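Endoglucanase (Clostridium thermocellum, PDB 2YIK) probably hydrolyses internal beta-1,4-glucosidic bonds of cellulose, as a family 9 glycoside hydrolase of the cellulosome. Local coordinates at residues G382-A393 and L475-D483; N445-R453 and D487-V497. All blocks are in the same frame, centred on the assembly; numbering follows the deposited sequence.

Interaction 1. Residues G382-A393 and L475-D483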
loop_
_atom_site.group_PDB
_atom_site.type_symbol
_atom_site.label_atom_id
_atom_site.label_comp_id
_atom_site.label_asym_id
_atom_site.label_seq_id
_atom_site.Cartn_x
_atom_site.Cartn_y
_atom_site.Cartn_z
ATOM N N GLY A 382 20.579 -1.140 -19.656
ATOM C CA GLY A 382 20.260 -2.519 -19.335
ATOM C C GLY A 382 18.847 -2.969 -19.677
ATOM O O GLY A 382 18.544 -4.151 -19.558
ATOM N N GLY A 383 17.976 -2.047 -20.083
ATOM C CA GLY A 383 16.616 -2.425 -20.449
ATOM C C GLY A 383 15.554 -2.301 -19.365
ATOM O O GLY A 383 14.453 -2.834 -19.496
ATOM N N TYR A 384 15.875 -1.565 -18.309
ATOM C CA TYR A 384 14.980 -1.373 -17.171
ATOM C C TYR A 384 14.252 -0.033 -17.262
ATOM O O TYR A 384 14.897 1.002 -17.408
ATOM C CB TYR A 384 15.831 -1.441 -15.903
ATOM C CG TYR A 384 15.154 -1.104 -14.596
ATOM C CD1 TYR A 384 14.087 -1.868 -14.117
ATOM C CD2 TYR A 384 15.640 -0.071 -13.792
ATOM C CE1 TYR A 384 13.531 -1.614 -12.859
ATOM C CE2 TYR A 384 15.091 0.191 -12.537
ATOM C CZ TYR A 384 14.037 -0.587 -12.077
ATOM O OH TYR A 384 13.508 -0.347 -10.830
ATOM N N VAL A 385 12.921 -0.040 -17.176
ATOM C CA VAL A 385 12.169 1.217 -17.252
ATOM C C VAL A 385 12.280 1.929 -15.903
ATOM O O VAL A 385 11.781 1.473 -14.875
ATOM C CB VAL A 385 10.700 0.990 -17.676
ATOM C CG1 VAL A 385 10.017 2.328 -17.902
ATOM C CG2 VAL A 385 10.660 0.171 -18.978
ATOM N N PHE A 386 12.949 3.073 -15.959
ATOM C CA PHE A 386 13.314 3.911 -14.818
ATOM C C PHE A 386 12.620 5.289 -14.793
ATOM O O PHE A 386 12.913 6.130 -15.640
ATOM C CB PHE A 386 14.839 4.064 -14.938
ATOM C CG PHE A 386 15.509 4.780 -13.813
ATOM C CD1 PHE A 386 15.678 6.159 -13.857
ATOM C CD2 PHE A 386 16.074 4.066 -12.759
ATOM C CE1 PHE A 386 16.412 6.823 -12.877
ATOM C CE2 PHE A 386 16.811 4.712 -11.772
ATOM C CZ PHE A 386 16.982 6.097 -11.830
ATOM N N LEU A 387 11.713 5.525 -13.840
ATOM C CA LEU A 387 11.032 6.832 -13.747
ATOM C C LEU A 387 12.017 7.831 -13.133
ATOM O O LEU A 387 12.328 8.864 -13.726
ATOM C CB LEU A 387 9.763 6.740 -12.890
ATOM C CG LEU A 387 8.988 8.048 -12.673
ATOM C CD1 LEU A 387 8.692 8.726 -14.002
ATOM C CD2 LEU A 387 7.697 7.741 -11.939
ATOM N N ASN A 388 12.485 7.524 -11.929
ATOM C CA ASN A 388 13.499 8.330 -11.258
ATOM C C ASN A 388 14.229 7.440 -10.250
ATOM O O ASN A 388 13.836 6.290 -10.030
ATOM C CB ASN A 388 12.917 9.615 -10.624
ATOM C CG ASN A 388 11.863 9.351 -9.573
ATOM O OD1 ASN A 388 12.113 8.664 -8.586
ATOM N ND2 ASN A 388 10.676 9.924 -9.769
ATOM N N GLN A 389 15.295 7.953 -9.646
ATOM C CA GLN A 389 16.111 7.162 -8.720
ATOM C C GLN A 389 15.568 6.775 -7.351
ATOM O O GLN A 389 16.096 5.854 -6.723
ATOM C CB GLN A 389 17.452 7.856 -8.508
ATOM C CG GLN A 389 17.310 9.252 -7.928
ATOM C CD GLN A 389 18.631 9.996 -7.895
ATOM O OE1 GLN A 389 19.393 9.899 -6.933
ATOM N NE2 GLN A 389 18.915 10.734 -8.957
ATOM N N TRP A 390 14.546 7.471 -6.867
ATOM C CA TRP A 390 14.012 7.147 -5.556
ATOM C C TRP A 390 12.912 6.091 -5.652
ATOM O O TRP A 390 11.748 6.399 -5.918
ATOM C CB TRP A 390 13.522 8.431 -4.881
ATOM C CG TRP A 390 14.627 9.473 -4.826
ATOM C CD1 TRP A 390 15.645 9.556 -3.908
ATOM C CD2 TRP A 390 14.856 10.530 -5.771
ATOM N NE1 TRP A 390 16.489 10.600 -4.228
ATOM C CE2 TRP A 390 16.027 11.213 -5.367
ATOM C CE3 TRP A 390 14.187 10.963 -6.925
ATOM C CZ2 TRP A 390 16.541 12.310 -6.075
ATOM C CZ3 TRP A 390 14.700 12.055 -7.630
ATOM C CH2 TRP A 390 15.865 12.714 -7.202
ATOM N N GLY A 391 13.314 4.837 -5.449
ATOM C CA GLY A 391 12.380 3.730 -5.512
ATOM C C GLY A 391 11.926 3.456 -6.929
ATOM O O GLY A 391 10.723 3.408 -7.209
ATOM N N SER A 392 12.885 3.283 -7.835
ATOM C CA SER A 392 12.554 3.008 -9.222
ATOM C C SER A 392 11.812 1.678 -9.336
ATOM O O SER A 392 10.896 1.549 -10.145
ATOM C CB SER A 392 13.824 2.971 -10.085
ATOM O OG SER A 392 14.662 1.874 -9.756
ATOM N N ALA A 393 12.206 0.698 -8.521
ATOM C CA ALA A 393 11.582 -0.632 -8.532
ATOM C C ALA A 393 10.121 -0.563 -8.088
ATOM O O ALA A 393 9.266 -1.300 -8.577
ATOM C CB ALA A 393 12.354 -1.583 -7.629
ATOM N N LEU A 475 11.943 -5.862 -1.712
ATOM C CA LEU A 475 12.347 -5.328 -3.012
ATOM C C LEU A 475 12.994 -3.988 -2.704
ATOM O O LEU A 475 12.319 -3.056 -2.270
ATOM C CB LEU A 475 11.133 -5.117 -3.921
ATOM C CG LEU A 475 11.380 -4.404 -5.256
ATOM C CD1 LEU A 475 12.257 -5.260 -6.153
ATOM C CD2 LEU A 475 10.044 -4.121 -5.940
ATOM N N VAL A 476 14.303 -3.892 -2.908
ATOM C CA VAL A 476 15.004 -2.649 -2.618
ATOM C C VAL A 476 14.753 -1.571 -3.677
ATOM O O VAL A 476 14.227 -1.852 -4.755
ATOM C CB VAL A 476 16.510 -2.901 -2.489
ATOM C CG1 VAL A 476 16.762 -3.937 -1.391
ATOM C CG2 VAL A 476 17.075 -3.380 -3.821
ATOM N N GLY A 477 15.125 -0.337 -3.347
ATOM C CA GLY A 477 14.941 0.777 -4.258
ATOM C C GLY A 477 15.242 0.421 -5.700
ATOM O O GLY A 477 14.497 0.791 -6.608
ATOM N N GLY A 478 16.345 -0.289 -5.917
ATOM C CA GLY A 478 16.700 -0.691 -7.263
ATOM C C GLY A 478 17.969 -0.054 -7.782
ATOM O O GLY A 478 18.637 0.688 -7.058
ATOM N N PRO A 479 18.322 -0.320 -9.049
ATOM C CA PRO A 479 19.530 0.234 -9.662
ATOM C C PRO A 479 19.348 1.694 -10.060
ATOM O O PRO A 479 18.227 2.213 -10.042
ATOM C CB PRO A 479 19.746 -0.679 -10.864
ATOM C CG PRO A 479 18.326 -0.981 -11.298
ATOM C CD PRO A 479 17.620 -1.233 -9.978
ATOM N N ASP A 480 20.445 2.368 -10.400
ATOM C CA ASP A 480 20.341 3.758 -10.823
ATOM C C ASP A 480 20.106 3.794 -12.329
ATOM O O ASP A 480 19.871 2.756 -12.942
ATOM C CB ASP A 480 21.591 4.571 -10.437
ATOM C CG ASP A 480 22.886 3.994 -10.988
ATOM O OD1 ASP A 480 22.883 3.362 -12.069
ATOM O OD2 ASP A 480 23.929 4.205 -10.342
ATOM N N ALA A 481 20.154 4.980 -12.925
ATOM C CA ALA A 481 19.906 5.124 -14.357
ATOM C C ALA A 481 20.915 4.409 -15.236
ATOM O O ALA A 481 20.673 4.202 -16.431
ATOM C CB ALA A 481 19.856 6.603 -14.724
ATOM N N SER A 482 22.042 4.022 -14.655
ATOM C CA SER A 482 23.105 3.347 -15.416
ATOM C C SER A 482 23.244 1.875 -15.000
ATOM O O SER A 482 24.314 1.271 -15.170
ATOM C CB SER A 482 24.439 4.094 -15.185
ATOM O OG SER A 482 24.493 5.340 -15.903
ATOM N N ASP A 483 22.140 1.307 -14.490
ATOM C CA ASP A 483 22.099 -0.084 -14.000
ATOM C C ASP A 483 23.114 -0.323 -12.884
ATOM O O ASP A 483 23.422 -1.478 -12.551
ATOM C CB ASP A 483 22.364 -1.083 -15.153
ATOM C CG ASP A 483 21.357 -0.946 -16.310
ATOM O OD1 ASP A 483 20.190 -1.410 -16.209
ATOM O OD2 ASP A 483 21.739 -0.323 -17.329
#
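A393, in the first turn of helix 392-408, meets G477 of the loop 475-483 within the (alpha/alpha)6 barrel fold characteristic of family 9 glycoside hydrolases. G477 O accepts a hydrogen bond from A393 N at 3.0 Å, so a carbonyl from a distant loop satisfies an amide that, so early in its helix, has no partner one turn back. The small methyl of A393 suits the tight approach, resting against V476 O and against L475, whose CG lies 3.8 Å from A393 CB. G478 follows with backbone angles that call for glycine, and slips past S392 without a side chain. P479 then sets its CG 3.7 Å from Y384 CE2, the two side chains arriving from opposite directions. Y384 OH shares a 2.7 Å hydrogen bond with S392 OG, which lies in the plane of the phenol ring. Farther along, CG of F386 stands opposite its amide nitrogen (chi1 -175°), which swings the ring toward the type I turn D480-D483, in which D480 OD1 also accepts S482 N, an Asx turn. A481 CB lies over one face, 4.2 Å from the F386 ring centroid, a CH-pi contact; P479 O sits at the ring edge and N388 O above the opposite face. D483 is held by both oxygens: OD1 bonds to Y427 OH and T380 OG1, while OD2 takes G382 N at 2.7 Å on its syn side, 29° out of the carboxylate plane.

Interaction 2. Residues N445-R453 and D487-V497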
loop_
_atom_site.group_PDB
_atom_site.type_symbol
_atom_site.label_atom_id
_atom_site.label_comp_id
_atom_site.label_asym_id
_atom_site.label_seq_id
_atom_site.Cartn_x
_atom_site.Cartn_y
_atom_site.Cartn_z
ATOM N N ASN A 445 22.401 -14.596 -5.811
ATOM C CA ASN A 445 22.844 -13.315 -6.352
ATOM C C ASN A 445 21.974 -12.120 -5.949
ATOM O O ASN A 445 22.022 -11.079 -6.597
ATOM C CB ASN A 445 22.943 -13.380 -7.883
ATOM C CG ASN A 445 21.621 -13.715 -8.542
ATOM O OD1 ASN A 445 21.298 -13.191 -9.615
ATOM N ND2 ASN A 445 20.853 -14.602 -7.914
ATOM N N SER A 446 21.195 -12.269 -4.877
ATOM C CA SER A 446 20.324 -11.193 -4.387
ATOM C C SER A 446 21.092 -10.181 -3.535
ATOM O O SER A 446 22.141 -10.505 -2.975
ATOM C CB SER A 446 19.198 -11.774 -3.524
ATOM O OG SER A 446 18.350 -12.629 -4.265
ATOM N N VAL A 447 20.576 -8.958 -3.432
ATOM C CA VAL A 447 21.215 -7.957 -2.591
ATOM C C VAL A 447 21.163 -8.528 -1.172
ATOM O O VAL A 447 20.211 -9.233 -0.812
ATOM C CB VAL A 447 20.472 -6.599 -2.642
ATOM C CG1 VAL A 447 20.697 -5.939 -3.992
ATOM C CG2 VAL A 447 18.995 -6.801 -2.418
ATOM N N LYS A 448 22.174 -8.222 -0.364
ATOM C CA LYS A 448 22.243 -8.767 0.986
ATOM C C LYS A 448 22.276 -7.757 2.120
ATOM O O LYS A 448 22.202 -8.140 3.282
ATOM C CB LYS A 448 23.467 -9.686 1.089
ATOM C CG LYS A 448 23.419 -10.850 0.118
ATOM C CD LYS A 448 24.798 -11.430 -0.146
ATOM C CE LYS A 448 24.712 -12.708 -0.977
ATOM N NZ LYS A 448 24.130 -12.492 -2.337
ATOM N N TYR A 449 22.361 -6.473 1.795
ATOM C CA TYR A 449 22.435 -5.448 2.834
ATOM C C TYR A 449 21.324 -4.401 2.814
ATOM O O TYR A 449 21.604 -3.199 2.756
ATOM C CB TYR A 449 23.782 -4.737 2.744
ATOM C CG TYR A 449 24.960 -5.644 2.978
ATOM C CD1 TYR A 449 25.474 -6.426 1.946
ATOM C CD2 TYR A 449 25.540 -5.752 4.243
ATOM C CE1 TYR A 449 26.535 -7.299 2.166
ATOM C CE2 TYR A 449 26.602 -6.619 4.476
ATOM C CZ TYR A 449 27.093 -7.390 3.434
ATOM O OH TYR A 449 28.128 -8.264 3.675
ATOM N N PRO A 450 20.052 -4.833 2.876
ATOM C CA PRO A 450 18.984 -3.826 2.860
ATOM C C PRO A 450 19.066 -2.822 4.018
ATOM O O PRO A 450 19.561 -3.139 5.106
ATOM C CB PRO A 450 17.700 -4.670 2.887
ATOM C CG PRO A 450 18.142 -5.985 3.521
ATOM C CD PRO A 450 19.502 -6.202 2.900
ATOM N N HIS A 451 18.594 -1.606 3.765
ATOM C CA HIS A 451 18.580 -0.539 4.767
ATOM C C HIS A 451 17.388 -0.820 5.682
ATOM O O HIS A 451 16.311 -0.239 5.524
ATOM C CB HIS A 451 18.417 0.812 4.065
ATOM C CG HIS A 451 18.522 1.989 4.983
ATOM N ND1 HIS A 451 17.424 2.722 5.380
ATOM C CD2 HIS A 451 19.595 2.564 5.570
ATOM C CE1 HIS A 451 17.819 3.701 6.173
ATOM N NE2 HIS A 451 19.131 3.629 6.305
ATOM N N HIS A 452 17.594 -1.707 6.649
ATOM C CA HIS A 452 16.522 -2.125 7.549
ATOM C C HIS A 452 17.046 -2.408 8.962
ATOM O O HIS A 452 17.892 -3.284 9.161
ATOM C CB HIS A 452 15.888 -3.387 6.955
ATOM C CG HIS A 452 14.664 -3.869 7.667
ATOM N ND1 HIS A 452 13.396 -3.435 7.346
ATOM C CD2 HIS A 452 14.510 -4.807 8.633
ATOM C CE1 HIS A 452 12.512 -4.092 8.080
ATOM N NE2 HIS A 452 13.162 -4.929 8.867
ATOM N N ARG A 453 16.535 -1.671 9.943
ATOM C CA ARG A 453 16.963 -1.851 11.328
ATOM C C ARG A 453 16.899 -3.285 11.866
ATOM O O ARG A 453 17.935 -3.859 12.195
ATOM C CB ARG A 453 16.172 -0.915 12.243
ATOM C CG ARG A 453 16.605 0.535 12.127
ATOM C CD ARG A 453 15.673 1.484 12.864
ATOM N NE ARG A 453 16.164 2.859 12.801
ATOM C CZ ARG A 453 16.295 3.556 11.677
ATOM N NH1 ARG A 453 15.967 3.009 10.516
ATOM N NH2 ARG A 453 16.753 4.799 11.715
ATOM N N ASP A 487 25.299 -2.204 -2.815
ATOM C CA ASP A 487 24.659 -3.056 -1.821
ATOM C C ASP A 487 25.264 -2.907 -0.420
ATOM O O ASP A 487 26.065 -3.734 0.014
ATOM C CB ASP A 487 24.726 -4.515 -2.300
ATOM C CG ASP A 487 23.935 -5.463 -1.419
ATOM O OD1 ASP A 487 23.110 -4.988 -0.612
ATOM O OD2 ASP A 487 24.136 -6.688 -1.550
ATOM N N ARG A 488 24.871 -1.841 0.273
ATOM C CA ARG A 488 25.337 -1.558 1.629
ATOM C C ARG A 488 24.165 -1.142 2.511
ATOM O O ARG A 488 23.225 -0.493 2.046
ATOM C CB ARG A 488 26.371 -0.431 1.627
ATOM C CG ARG A 488 27.769 -0.835 1.175
ATOM C CD ARG A 488 28.717 0.349 1.339
ATOM N NE ARG A 488 28.800 0.774 2.737
ATOM C CZ ARG A 488 29.543 0.176 3.669
ATOM N NH1 ARG A 488 30.285 -0.882 3.354
ATOM N NH2 ARG A 488 29.534 0.632 4.921
ATOM N N THR A 489 24.226 -1.505 3.787
ATOM C CA THR A 489 23.169 -1.166 4.725
ATOM C C THR A 489 22.927 0.347 4.788
ATOM O O THR A 489 21.785 0.793 4.936
ATOM C CB THR A 489 23.505 -1.704 6.136
ATOM O OG1 THR A 489 23.630 -3.132 6.082
ATOM C CG2 THR A 489 22.406 -1.337 7.132
ATOM N N ASN A 490 23.982 1.148 4.657
ATOM C CA ASN A 490 23.795 2.594 4.724
ATOM C C ASN A 490 23.453 3.274 3.399
ATOM O O ASN A 490 23.384 4.505 3.339
ATOM C CB ASN A 490 25.013 3.279 5.369
ATOM C CG ASN A 490 26.284 3.114 4.555
ATOM O OD1 ASN A 490 26.263 2.591 3.442
ATOM N ND2 ASN A 490 27.404 3.573 5.111
ATOM N N ASP A 491 23.245 2.493 2.336
ATOM C CA ASP A 491 22.856 3.079 1.051
ATOM C C ASP A 491 21.341 3.221 1.164
ATOM O O ASP A 491 20.589 2.321 0.778
ATOM C CB ASP A 491 23.208 2.152 -0.124
ATOM C CG ASP A 491 22.720 2.695 -1.462
ATOM O OD1 ASP A 491 22.206 3.841 -1.478
ATOM O OD2 ASP A 491 22.848 1.986 -2.495
ATOM N N TYR A 492 20.895 4.355 1.699
ATOM C CA TYR A 492 19.472 4.572 1.902
ATOM C C TYR A 492 18.642 4.917 0.674
ATOM O O TYR A 492 17.420 5.039 0.773
ATOM C CB TYR A 492 19.247 5.638 2.980
ATOM C CG TYR A 492 19.829 6.982 2.639
ATOM C CD1 TYR A 492 21.167 7.279 2.911
ATOM C CD2 TYR A 492 19.049 7.950 2.006
ATOM C CE1 TYR A 492 21.716 8.523 2.555
ATOM C CE2 TYR A 492 19.580 9.185 1.646
ATOM C CZ TYR A 492 20.909 9.468 1.919
ATOM O OH TYR A 492 21.423 10.697 1.544
ATOM N N ILE A 493 19.279 5.092 -0.477
ATOM C CA ILE A 493 18.514 5.396 -1.679
ATOM C C ILE A 493 18.247 4.119 -2.466
ATOM O O ILE A 493 17.096 3.719 -2.674
ATOM C CB ILE A 493 19.256 6.394 -2.597
ATOM C CG1 ILE A 493 19.316 7.768 -1.934
ATOM C CG2 ILE A 493 18.541 6.504 -3.944
ATOM C CD1 ILE A 493 17.942 8.319 -1.584
ATOM N N TYR A 494 19.323 3.461 -2.867
ATOM C CA TYR A 494 19.206 2.257 -3.654
ATOM C C TYR A 494 18.916 0.981 -2.877
ATOM O O TYR A 494 18.472 -0.003 -3.465
ATOM C CB TYR A 494 20.450 2.151 -4.534
ATOM C CG TYR A 494 20.544 3.379 -5.421
ATOM C CD1 TYR A 494 19.669 3.547 -6.506
ATOM C CD2 TYR A 494 21.418 4.424 -5.118
ATOM C CE1 TYR A 494 19.657 4.723 -7.261
ATOM C CE2 TYR A 494 21.413 5.615 -5.873
ATOM C CZ TYR A 494 20.528 5.752 -6.940
ATOM O OH TYR A 494 20.501 6.912 -7.686
ATOM N N ASN A 495 19.125 0.999 -1.560
ATOM C CA ASN A 495 18.844 -0.182 -0.741
ATOM C C ASN A 495 17.702 0.027 0.253
ATOM O O ASN A 495 17.515 -0.761 1.186
ATOM C CB ASN A 495 20.103 -0.667 -0.010
ATOM C CG ASN A 495 20.657 -1.959 -0.611
ATOM O OD1 ASN A 495 21.616 -2.544 -0.100
ATOM N ND2 ASN A 495 20.050 -2.405 -1.706
ATOM N N GLU A 496 16.947 1.100 0.050
ATOM C CA GLU A 496 15.791 1.406 0.888
ATOM C C GLU A 496 14.735 0.317 0.654
ATOM O O GLU A 496 14.629 -0.233 -0.450
ATOM C CB GLU A 496 15.221 2.772 0.485
ATOM C CG GLU A 496 13.809 3.085 0.965
ATOM C CD GLU A 496 13.742 3.461 2.431
ATOM O OE1 GLU A 496 14.654 3.078 3.195
ATOM O OE2 GLU A 496 12.765 4.139 2.818
ATOM N N VAL A 497 13.982 -0.007 1.702
ATOM C CA VAL A 497 12.904 -0.998 1.635
ATOM C C VAL A 497 11.693 -0.374 2.341
ATOM O O VAL A 497 11.858 0.424 3.263
ATOM C CB VAL A 497 13.277 -2.318 2.352
ATOM C CG1 VAL A 497 14.429 -2.999 1.626
ATOM C CG2 VAL A 497 13.634 -2.043 3.805
HETATM O O HOH W 1 14.159 3.346 6.101
#
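H451 and N495 join the two irregular backbones, 445-453 and 487-497, through a nearly straight bond from H451 N to N495 O (2.9 Å, 171°). Upstream, D487 works as a two-pronged acceptor. With CG anti to its own amide nitrogen (chi1 -173°), the carboxylate reaches two successive backbone N-H groups: OD2 takes K448 N at 2.8 Å through its syn lone pair, and OD1 takes Y449 N at 2.9 Å, also from the syn side. A carboxylate suits this spot because its two oxygens can each accept one of the two N-H groups. The plane of the Y449 ring is turned 71° from that of the carboxylate, and T489 OG1 lies near the ring plane, 3.7 Å from Y449 CD2; the hydroxyl itself is bonded to H467. Beyond, P450 CB packs on V497 CG1 at 3.9 Å. The imidazole of H451, a predicted active-site residue, lies alongside Y492, whose CB sits over the ring centre at 3.9 Å, and W194 makes an edge-to-face contact with the same ring; the two probably limit how the imidazole turns. D491 OD1 accepts Y494 N in an Asx motif, shaping the turn that presents Y492. A water donates to E496 OE1 at 3.0 Å but reaches H451 ND1 only weakly, at 3.4 Å, so the link it makes between the two side chains is at most loose.

Overall arrangement
The two interactions interleave along the chain, their segments alternating, and lie side by side with centres 14 Å apart. They touch directly: G478 N of interaction 1 is 3.3 Å from Y494 O of interaction 2, a probable hydrogen bond, Q389 OE1 probably bonds Y494 OH at the same distance, and W390 CD1 packs on I493 CD1 at 3.5 Å. V476 CB also packs on Y494 O, at 3.6 Å. Interaction 2 holds H451 of the predicted active site, and the side chain of V476 in interaction 1 is about 7 Å from that of H451. The H452 side chain of interaction 2 is about 10 Å from the zinc ion bound by C56, C72, H73 and H115.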